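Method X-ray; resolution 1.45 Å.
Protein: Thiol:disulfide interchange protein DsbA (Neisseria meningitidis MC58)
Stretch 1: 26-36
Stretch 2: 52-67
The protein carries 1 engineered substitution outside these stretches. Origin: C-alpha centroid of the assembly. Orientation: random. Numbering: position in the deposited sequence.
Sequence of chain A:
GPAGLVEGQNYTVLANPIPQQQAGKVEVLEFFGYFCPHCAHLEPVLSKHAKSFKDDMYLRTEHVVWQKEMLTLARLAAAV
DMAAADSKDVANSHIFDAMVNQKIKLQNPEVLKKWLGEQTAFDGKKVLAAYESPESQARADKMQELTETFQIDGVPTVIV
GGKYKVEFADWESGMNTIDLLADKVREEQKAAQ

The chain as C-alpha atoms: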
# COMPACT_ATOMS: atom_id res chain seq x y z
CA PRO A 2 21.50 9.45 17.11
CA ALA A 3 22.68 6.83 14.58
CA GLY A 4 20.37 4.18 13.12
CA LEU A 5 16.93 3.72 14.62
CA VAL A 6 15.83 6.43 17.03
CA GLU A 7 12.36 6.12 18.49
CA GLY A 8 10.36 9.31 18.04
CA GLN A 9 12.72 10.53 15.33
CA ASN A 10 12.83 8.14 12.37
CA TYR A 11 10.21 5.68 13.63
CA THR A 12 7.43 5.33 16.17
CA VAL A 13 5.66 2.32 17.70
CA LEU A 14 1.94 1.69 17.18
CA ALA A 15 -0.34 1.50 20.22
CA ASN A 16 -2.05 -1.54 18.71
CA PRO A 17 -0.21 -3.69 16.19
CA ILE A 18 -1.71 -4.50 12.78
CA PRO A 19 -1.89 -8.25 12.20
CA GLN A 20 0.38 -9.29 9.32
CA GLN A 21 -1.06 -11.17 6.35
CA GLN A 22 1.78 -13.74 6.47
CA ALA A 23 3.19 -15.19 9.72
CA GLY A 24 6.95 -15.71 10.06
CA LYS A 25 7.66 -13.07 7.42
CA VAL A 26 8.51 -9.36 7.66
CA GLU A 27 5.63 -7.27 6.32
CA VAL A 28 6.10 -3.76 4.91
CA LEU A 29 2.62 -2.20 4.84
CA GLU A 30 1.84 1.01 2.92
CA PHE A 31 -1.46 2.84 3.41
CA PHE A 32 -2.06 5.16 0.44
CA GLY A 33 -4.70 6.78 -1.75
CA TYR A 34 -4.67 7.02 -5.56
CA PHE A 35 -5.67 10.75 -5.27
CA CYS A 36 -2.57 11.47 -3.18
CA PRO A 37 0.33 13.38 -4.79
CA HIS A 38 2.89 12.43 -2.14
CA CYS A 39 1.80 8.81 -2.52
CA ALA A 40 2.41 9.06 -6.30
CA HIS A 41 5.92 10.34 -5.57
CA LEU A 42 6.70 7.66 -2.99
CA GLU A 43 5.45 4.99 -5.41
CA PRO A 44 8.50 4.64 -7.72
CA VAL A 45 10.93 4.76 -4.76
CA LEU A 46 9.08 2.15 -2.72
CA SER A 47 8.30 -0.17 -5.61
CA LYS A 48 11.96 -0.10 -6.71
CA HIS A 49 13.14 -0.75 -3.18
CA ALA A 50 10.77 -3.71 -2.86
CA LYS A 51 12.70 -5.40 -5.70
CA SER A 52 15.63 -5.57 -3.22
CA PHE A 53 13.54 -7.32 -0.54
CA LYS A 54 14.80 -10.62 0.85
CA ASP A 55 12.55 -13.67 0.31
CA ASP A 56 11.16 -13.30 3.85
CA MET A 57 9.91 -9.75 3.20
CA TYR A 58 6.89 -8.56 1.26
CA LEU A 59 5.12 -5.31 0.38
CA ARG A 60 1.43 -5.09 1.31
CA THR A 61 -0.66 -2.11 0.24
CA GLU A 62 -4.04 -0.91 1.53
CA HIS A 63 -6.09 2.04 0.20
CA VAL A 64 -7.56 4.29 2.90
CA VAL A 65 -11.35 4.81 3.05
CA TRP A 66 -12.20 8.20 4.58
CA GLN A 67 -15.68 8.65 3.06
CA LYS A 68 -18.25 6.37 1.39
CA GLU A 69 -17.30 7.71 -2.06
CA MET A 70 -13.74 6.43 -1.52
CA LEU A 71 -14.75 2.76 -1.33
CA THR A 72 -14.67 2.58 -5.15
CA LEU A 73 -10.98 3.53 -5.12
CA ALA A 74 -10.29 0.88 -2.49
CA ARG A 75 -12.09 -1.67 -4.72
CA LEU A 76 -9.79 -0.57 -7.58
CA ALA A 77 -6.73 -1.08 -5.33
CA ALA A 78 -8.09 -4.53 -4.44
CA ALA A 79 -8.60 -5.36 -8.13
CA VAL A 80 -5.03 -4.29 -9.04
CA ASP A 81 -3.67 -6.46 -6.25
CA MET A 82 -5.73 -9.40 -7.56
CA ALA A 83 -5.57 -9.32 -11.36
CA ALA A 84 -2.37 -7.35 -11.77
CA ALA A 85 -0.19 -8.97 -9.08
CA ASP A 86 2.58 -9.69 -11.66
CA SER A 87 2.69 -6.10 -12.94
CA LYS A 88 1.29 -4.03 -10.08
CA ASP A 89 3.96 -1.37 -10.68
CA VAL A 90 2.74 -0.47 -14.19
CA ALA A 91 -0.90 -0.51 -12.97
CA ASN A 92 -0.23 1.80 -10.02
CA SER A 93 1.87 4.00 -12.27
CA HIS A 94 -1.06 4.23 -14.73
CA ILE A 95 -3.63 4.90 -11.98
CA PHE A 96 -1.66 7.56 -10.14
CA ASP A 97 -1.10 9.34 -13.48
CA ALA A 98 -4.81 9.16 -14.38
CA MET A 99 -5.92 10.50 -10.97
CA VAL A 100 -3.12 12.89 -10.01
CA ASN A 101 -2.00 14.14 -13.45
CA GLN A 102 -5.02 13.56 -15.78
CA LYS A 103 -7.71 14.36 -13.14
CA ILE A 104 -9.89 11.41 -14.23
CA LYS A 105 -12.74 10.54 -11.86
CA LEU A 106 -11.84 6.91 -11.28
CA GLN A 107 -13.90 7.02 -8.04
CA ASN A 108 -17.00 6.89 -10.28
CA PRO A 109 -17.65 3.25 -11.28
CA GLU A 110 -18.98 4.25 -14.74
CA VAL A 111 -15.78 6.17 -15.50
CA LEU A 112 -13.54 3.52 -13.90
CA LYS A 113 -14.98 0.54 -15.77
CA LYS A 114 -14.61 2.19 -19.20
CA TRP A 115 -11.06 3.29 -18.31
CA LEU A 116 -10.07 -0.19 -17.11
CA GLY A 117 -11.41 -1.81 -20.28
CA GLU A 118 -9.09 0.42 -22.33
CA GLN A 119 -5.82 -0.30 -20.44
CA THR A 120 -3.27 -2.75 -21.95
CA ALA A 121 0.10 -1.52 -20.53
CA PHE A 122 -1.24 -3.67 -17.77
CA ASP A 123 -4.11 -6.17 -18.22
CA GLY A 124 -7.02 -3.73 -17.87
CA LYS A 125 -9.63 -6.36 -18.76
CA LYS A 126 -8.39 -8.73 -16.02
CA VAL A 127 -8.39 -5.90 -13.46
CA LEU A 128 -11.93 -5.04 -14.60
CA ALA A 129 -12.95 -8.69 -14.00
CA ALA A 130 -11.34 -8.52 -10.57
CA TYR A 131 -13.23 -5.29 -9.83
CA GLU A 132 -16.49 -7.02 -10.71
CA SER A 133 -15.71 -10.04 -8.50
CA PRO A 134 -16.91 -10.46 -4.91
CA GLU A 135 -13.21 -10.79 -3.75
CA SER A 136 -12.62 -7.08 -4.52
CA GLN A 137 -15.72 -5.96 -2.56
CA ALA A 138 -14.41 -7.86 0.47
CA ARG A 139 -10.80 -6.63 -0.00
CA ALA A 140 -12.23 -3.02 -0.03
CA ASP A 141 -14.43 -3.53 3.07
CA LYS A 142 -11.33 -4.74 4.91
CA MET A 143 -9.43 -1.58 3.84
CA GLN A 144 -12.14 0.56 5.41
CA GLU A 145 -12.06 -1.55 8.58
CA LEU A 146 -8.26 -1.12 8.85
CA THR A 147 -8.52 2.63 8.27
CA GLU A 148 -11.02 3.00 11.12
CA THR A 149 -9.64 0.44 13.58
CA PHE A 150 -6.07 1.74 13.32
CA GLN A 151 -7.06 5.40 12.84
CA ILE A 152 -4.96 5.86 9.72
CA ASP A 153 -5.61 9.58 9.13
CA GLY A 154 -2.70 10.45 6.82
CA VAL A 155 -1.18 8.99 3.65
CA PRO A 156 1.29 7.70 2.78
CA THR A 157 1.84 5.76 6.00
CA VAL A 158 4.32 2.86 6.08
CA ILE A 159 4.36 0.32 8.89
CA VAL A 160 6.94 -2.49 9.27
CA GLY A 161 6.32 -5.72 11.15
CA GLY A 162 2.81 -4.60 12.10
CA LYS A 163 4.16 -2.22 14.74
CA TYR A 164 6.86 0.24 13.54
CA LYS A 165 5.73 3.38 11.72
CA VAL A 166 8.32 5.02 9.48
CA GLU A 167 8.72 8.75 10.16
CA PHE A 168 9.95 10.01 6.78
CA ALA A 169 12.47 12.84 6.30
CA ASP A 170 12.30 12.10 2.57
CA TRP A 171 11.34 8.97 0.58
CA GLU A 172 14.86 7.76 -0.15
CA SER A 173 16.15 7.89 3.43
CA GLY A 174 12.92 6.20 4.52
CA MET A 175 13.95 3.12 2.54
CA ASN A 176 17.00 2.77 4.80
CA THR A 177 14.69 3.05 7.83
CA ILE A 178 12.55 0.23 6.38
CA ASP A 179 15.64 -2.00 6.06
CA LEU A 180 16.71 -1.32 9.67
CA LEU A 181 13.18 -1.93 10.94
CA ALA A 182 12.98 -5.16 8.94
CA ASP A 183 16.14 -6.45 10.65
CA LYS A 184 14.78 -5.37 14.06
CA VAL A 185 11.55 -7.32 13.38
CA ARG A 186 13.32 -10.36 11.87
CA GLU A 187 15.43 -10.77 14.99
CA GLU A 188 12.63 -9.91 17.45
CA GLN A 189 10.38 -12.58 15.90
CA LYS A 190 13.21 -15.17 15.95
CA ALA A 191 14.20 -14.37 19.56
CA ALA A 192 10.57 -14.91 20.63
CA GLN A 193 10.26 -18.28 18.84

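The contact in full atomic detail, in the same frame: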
# COMPACT_ATOMS: atom_id res chain seq x y z
N VAL A 26 8.42 -10.77 7.29
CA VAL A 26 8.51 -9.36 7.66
C VAL A 26 7.68 -8.55 6.68
O VAL A 26 8.05 -8.38 5.51
CB VAL A 26 9.96 -8.84 7.66
CG1 VAL A 26 10.01 -7.38 8.05
CG2 VAL A 26 10.85 -9.67 8.59
N GLU A 27 6.54 -8.05 7.15
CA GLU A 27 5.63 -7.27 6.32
C GLU A 27 6.03 -5.80 6.28
O GLU A 27 6.37 -5.23 7.32
CB GLU A 27 4.21 -7.38 6.87
CG GLU A 27 3.17 -6.66 6.04
CD GLU A 27 1.78 -6.90 6.55
OE1 GLU A 27 1.23 -7.99 6.28
OE2 GLU A 27 1.22 -6.01 7.21
N VAL A 28 6.00 -5.21 5.09
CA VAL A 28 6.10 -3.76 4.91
C VAL A 28 4.74 -3.34 4.38
O VAL A 28 4.36 -3.75 3.27
CB VAL A 28 7.23 -3.36 3.92
CG1 VAL A 28 7.30 -1.84 3.76
CG2 VAL A 28 8.58 -3.91 4.40
N LEU A 29 4.00 -2.57 5.18
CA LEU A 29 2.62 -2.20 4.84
C LEU A 29 2.54 -0.71 4.50
O LEU A 29 2.93 0.12 5.31
CB LEU A 29 1.69 -2.54 6.02
CG LEU A 29 0.32 -1.90 6.13
CD1 LEU A 29 -0.51 -2.11 4.88
CD2 LEU A 29 -0.40 -2.43 7.37
N GLU A 30 2.08 -0.38 3.29
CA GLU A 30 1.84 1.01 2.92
C GLU A 30 0.34 1.29 2.84
O GLU A 30 -0.36 0.64 2.06
CB GLU A 30 2.48 1.34 1.55
CG GLU A 30 2.36 2.83 1.18
CD GLU A 30 2.43 3.11 -0.31
OE1 GLU A 30 2.36 2.16 -1.10
OE2 GLU A 30 2.52 4.29 -0.68
N PHE A 31 -0.13 2.25 3.63
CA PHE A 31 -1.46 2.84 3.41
C PHE A 31 -1.30 4.02 2.45
O PHE A 31 -0.37 4.82 2.61
CB PHE A 31 -2.08 3.34 4.72
CG PHE A 31 -2.51 2.23 5.65
CD1 PHE A 31 -3.75 1.63 5.51
CD2 PHE A 31 -1.69 1.81 6.70
CE1 PHE A 31 -4.17 0.61 6.38
CE2 PHE A 31 -2.10 0.81 7.58
CZ PHE A 31 -3.35 0.20 7.41
N PHE A 32 -2.20 4.13 1.47
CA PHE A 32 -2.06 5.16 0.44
C PHE A 32 -3.44 5.52 -0.08
O PHE A 32 -4.45 4.90 0.29
CB PHE A 32 -1.19 4.64 -0.74
CG PHE A 32 -1.88 3.60 -1.59
CD1 PHE A 32 -2.44 3.95 -2.83
CD2 PHE A 32 -2.03 2.29 -1.14
CE1 PHE A 32 -3.11 3.02 -3.61
CE2 PHE A 32 -2.72 1.34 -1.91
CZ PHE A 32 -3.26 1.70 -3.15
N GLY A 33 -3.50 6.52 -0.95
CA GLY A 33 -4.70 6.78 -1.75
C GLY A 33 -4.24 7.10 -3.16
O GLY A 33 -3.18 7.70 -3.35
N TYR A 34 -5.04 6.71 -4.16
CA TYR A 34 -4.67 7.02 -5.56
C TYR A 34 -4.78 8.53 -5.90
O TYR A 34 -4.22 8.98 -6.90
CB TYR A 34 -5.52 6.19 -6.53
CG TYR A 34 -5.12 4.75 -6.65
CD1 TYR A 34 -3.82 4.39 -7.02
CD2 TYR A 34 -6.05 3.73 -6.46
CE1 TYR A 34 -3.45 3.04 -7.18
CE2 TYR A 34 -5.69 2.39 -6.61
CZ TYR A 34 -4.38 2.05 -6.97
OH TYR A 34 -4.04 0.71 -7.13
N PHE A 35 -5.49 9.28 -5.07
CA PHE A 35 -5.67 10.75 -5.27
C PHE A 35 -4.50 11.55 -4.71
O PHE A 35 -4.50 12.77 -4.79
CB PHE A 35 -6.91 11.20 -4.50
CG PHE A 35 -6.94 10.67 -3.09
CD1 PHE A 35 -6.06 11.17 -2.12
CD2 PHE A 35 -7.81 9.63 -2.73
CE1 PHE A 35 -6.04 10.66 -0.82
CE2 PHE A 35 -7.79 9.12 -1.44
CZ PHE A 35 -6.91 9.63 -0.48
N CYS A 36 -3.55 10.86 -4.08
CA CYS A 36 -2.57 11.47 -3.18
C CYS A 36 -1.23 11.79 -3.89
O CYS A 36 -0.48 10.87 -4.24
CB CYS A 36 -2.40 10.51 -1.98
SG CYS A 36 -0.95 10.64 -0.93
N SER A 52 14.46 -5.17 -4.02
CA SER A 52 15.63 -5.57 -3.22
C SER A 52 15.28 -6.44 -2.02
O SER A 52 16.17 -6.95 -1.35
CB SER A 52 16.38 -4.33 -2.69
OG SER A 52 15.80 -3.85 -1.45
N PHE A 53 13.98 -6.57 -1.71
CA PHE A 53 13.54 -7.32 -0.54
C PHE A 53 14.08 -8.74 -0.54
O PHE A 53 14.08 -9.41 -1.58
CB PHE A 53 12.01 -7.39 -0.47
CG PHE A 53 11.33 -6.13 0.02
CD1 PHE A 53 12.03 -4.95 0.28
CD2 PHE A 53 9.95 -6.13 0.19
CE1 PHE A 53 11.35 -3.80 0.71
CE2 PHE A 53 9.28 -4.99 0.62
CZ PHE A 53 9.98 -3.83 0.88
N LYS A 54 14.50 -9.21 0.63
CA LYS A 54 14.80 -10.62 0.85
C LYS A 54 13.53 -11.45 0.68
O LYS A 54 12.43 -10.90 0.70
CB LYS A 54 15.36 -10.80 2.26
CG LYS A 54 16.74 -10.19 2.47
CD LYS A 54 17.74 -10.81 1.50
CE LYS A 54 19.09 -10.13 1.59
NZ LYS A 54 19.79 -10.21 0.29
N ASP A 55 13.69 -12.76 0.52
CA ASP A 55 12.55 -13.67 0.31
C ASP A 55 11.57 -13.73 1.48
O ASP A 55 10.43 -14.18 1.32
CB ASP A 55 13.05 -15.09 -0.03
CG ASP A 55 13.50 -15.24 -1.48
OD1 ASP A 55 13.85 -16.37 -1.88
OD2 ASP A 55 13.49 -14.23 -2.24
N ASP A 56 12.01 -13.30 2.66
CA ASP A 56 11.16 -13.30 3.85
C ASP A 56 10.44 -11.97 4.08
O ASP A 56 9.75 -11.80 5.08
CB ASP A 56 11.94 -13.71 5.11
CG ASP A 56 12.91 -12.63 5.59
OD1 ASP A 56 13.38 -11.81 4.77
OD2 ASP A 56 13.22 -12.64 6.80
N MET A 57 10.60 -11.04 3.14
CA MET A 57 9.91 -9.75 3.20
C MET A 57 8.90 -9.62 2.09
O MET A 57 9.08 -10.18 1.02
CB MET A 57 10.89 -8.59 3.10
CG MET A 57 11.84 -8.47 4.26
SD MET A 57 13.10 -7.21 3.89
CE MET A 57 12.17 -5.69 4.03
N TYR A 58 7.84 -8.85 2.32
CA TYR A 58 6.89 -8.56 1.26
C TYR A 58 6.24 -7.20 1.47
O TYR A 58 6.15 -6.72 2.60
CB TYR A 58 5.83 -9.67 1.13
CG TYR A 58 4.92 -9.80 2.35
CD1 TYR A 58 3.61 -9.29 2.33
CD2 TYR A 58 5.38 -10.41 3.52
CE1 TYR A 58 2.79 -9.41 3.44
CE2 TYR A 58 4.56 -10.52 4.64
CZ TYR A 58 3.27 -10.01 4.59
OH TYR A 58 2.46 -10.12 5.70
N LEU A 59 5.81 -6.60 0.36
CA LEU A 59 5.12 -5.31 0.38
C LEU A 59 3.61 -5.52 0.25
O LEU A 59 3.13 -6.10 -0.73
CB LEU A 59 5.63 -4.43 -0.77
CG LEU A 59 4.97 -3.05 -0.92
CD1 LEU A 59 5.20 -2.15 0.30
CD2 LEU A 59 5.48 -2.36 -2.19
N ARG A 60 2.89 -5.05 1.27
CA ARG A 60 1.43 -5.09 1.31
C ARG A 60 0.95 -3.66 1.17
O ARG A 60 1.51 -2.76 1.81
CB ARG A 60 0.98 -5.63 2.67
CG ARG A 60 -0.49 -5.43 3.04
CD ARG A 60 -0.70 -5.86 4.49
NE ARG A 60 -2.09 -5.82 4.94
CZ ARG A 60 -2.48 -6.10 6.18
NH1 ARG A 60 -1.58 -6.46 7.10
NH2 ARG A 60 -3.77 -6.06 6.50
N THR A 61 -0.09 -3.45 0.37
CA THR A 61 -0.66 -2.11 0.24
C THR A 61 -2.16 -2.11 0.53
O THR A 61 -2.86 -3.07 0.20
CB THR A 61 -0.36 -1.48 -1.13
OG1 THR A 61 -1.00 -2.24 -2.16
CG2 THR A 61 1.14 -1.48 -1.39
N GLU A 62 -2.62 -1.05 1.18
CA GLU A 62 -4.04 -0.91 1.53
C GLU A 62 -4.47 0.53 1.24
O GLU A 62 -3.77 1.47 1.64
CB GLU A 62 -4.27 -1.21 3.02
CG GLU A 62 -3.74 -2.58 3.50
CD GLU A 62 -4.54 -3.79 2.98
OE1 GLU A 62 -5.62 -3.59 2.37
OE2 GLU A 62 -4.10 -4.94 3.18
N HIS A 63 -5.58 0.70 0.53
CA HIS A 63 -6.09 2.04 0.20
C HIS A 63 -6.96 2.52 1.35
O HIS A 63 -7.83 1.78 1.82
CB HIS A 63 -6.92 1.98 -1.09
CG HIS A 63 -7.14 3.30 -1.76
ND1 HIS A 63 -7.94 4.30 -1.24
CD2 HIS A 63 -6.70 3.77 -2.95
CE1 HIS A 63 -7.94 5.34 -2.05
NE2 HIS A 63 -7.21 5.04 -3.11
N VAL A 64 -6.72 3.75 1.82
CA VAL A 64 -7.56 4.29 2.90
C VAL A 64 -9.01 4.51 2.42
O VAL A 64 -9.26 4.70 1.23
CB VAL A 64 -7.00 5.62 3.51
CG1 VAL A 64 -5.70 5.34 4.25
CG2 VAL A 64 -6.85 6.73 2.46
N VAL A 65 -9.95 4.47 3.36
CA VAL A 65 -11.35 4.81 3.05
C VAL A 65 -11.81 5.82 4.10
O VAL A 65 -12.03 5.47 5.26
CB VAL A 65 -12.27 3.56 3.01
CG1 VAL A 65 -13.72 3.97 2.73
CG2 VAL A 65 -11.76 2.55 1.98
N TRP A 66 -11.92 7.08 3.68
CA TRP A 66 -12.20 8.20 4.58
C TRP A 66 -13.61 8.76 4.37
O TRP A 66 -14.05 9.62 5.12
CB TRP A 66 -11.17 9.30 4.36
CG TRP A 66 -9.82 8.99 4.95
CD1 TRP A 66 -9.57 8.16 6.01
CD2 TRP A 66 -8.56 9.51 4.54
NE1 TRP A 66 -8.21 8.14 6.28
CE2 TRP A 66 -7.57 8.95 5.39
CE3 TRP A 66 -8.15 10.38 3.52
CZ2 TRP A 66 -6.21 9.26 5.27
CZ3 TRP A 66 -6.80 10.70 3.41
CH2 TRP A 66 -5.85 10.14 4.28
N GLN A 67 -14.29 8.28 3.34
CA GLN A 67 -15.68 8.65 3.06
C GLN A 67 -16.29 7.58 2.17
O GLN A 67 -15.56 6.83 1.51
CB GLN A 67 -15.77 10.05 2.42
CG GLN A 67 -15.03 10.20 1.08
CD GLN A 67 -15.05 11.61 0.51
OE1 GLN A 67 -15.44 12.57 1.19
NE2 GLN A 67 -14.61 11.75 -0.75

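Two neighbouring parallel β-strands cannot pair residue to residue through their backbones; instead, every second residue of one strand brackets a residue of its partner with its NH and CO groups. The pairing of residues 26-32 with 57-63 in DsbA from Neisseria meningitidis illustrates the rule, and also how side chains reinforce a ladder.

Walking along the second stretch, Phe53 precedes the strand, yet it points toward the first stretch, and its CZ lies 3.8 Å from Val28 CG2. A type I turn from Lys54 to Met57 then leads into the strand. At its end the ladder opens, with Val26 N donating to Asp56 O at 2.8 Å. Met57 packs its CG 3.9 Å from Val26 CB and its CE 4.0 Å from Val28 CG2, so one side chain bridges two alternate residues on the same face of the sheet.

Tyr58 takes up the backbone pattern: its N donates to Val26 O (3.2 Å) and its O accepts from Val28 N (2.9 Å). Its ring lies with one face over Glu27 CA, and this course brings Tyr58 OH to 2.5 Å from Glu27 OE1, a short contact but a weak hydrogen bond. Leu59, on the opposite face, sets CD1 4.1 Å from Val28 CG1.

Arg60 repeats the bracket, from Arg60 N to Val28 O at 2.8 Å and from Glu30 N to Arg60 O at 2.9 Å. Its extended side chain shares a face with Glu27, Leu29 and Glu62. Arg60 NH1 forms a salt bridge with Glu27 OE2 (2.8 Å), while Arg60 NE forms another with Glu62 OE2 (2.8 Å); the guanidinium thus ties an acid across the strands to one in its own strand. Leu29 CD2 covers one face of this group, leaving the charged contacts to lie around its edge.

Thr61 turns to the other face, where its CB approaches Phe32 CE2 at 3.8 Å. Glu62 continues the ladder, its N bonding to Glu30 O (3.0 Å) and its O to Phe32 N (3.1 Å), and its CG packs 3.5 Å from Leu29 CD1.

His63 closes the strand amid aromatic neighbours. Its edge meets the face of Phe32, while Gly33 CA sits over the imidazole face, 3.6 Å from the ring centroid. His63 ND1 donates to Val64 O at 2.8 Å, which anchors the ring. Beyond the strand, Val64 N still reaches Phe32 O (3.0 Å), and Trp66 CZ3 lies 4.0 Å from Phe35 CZ.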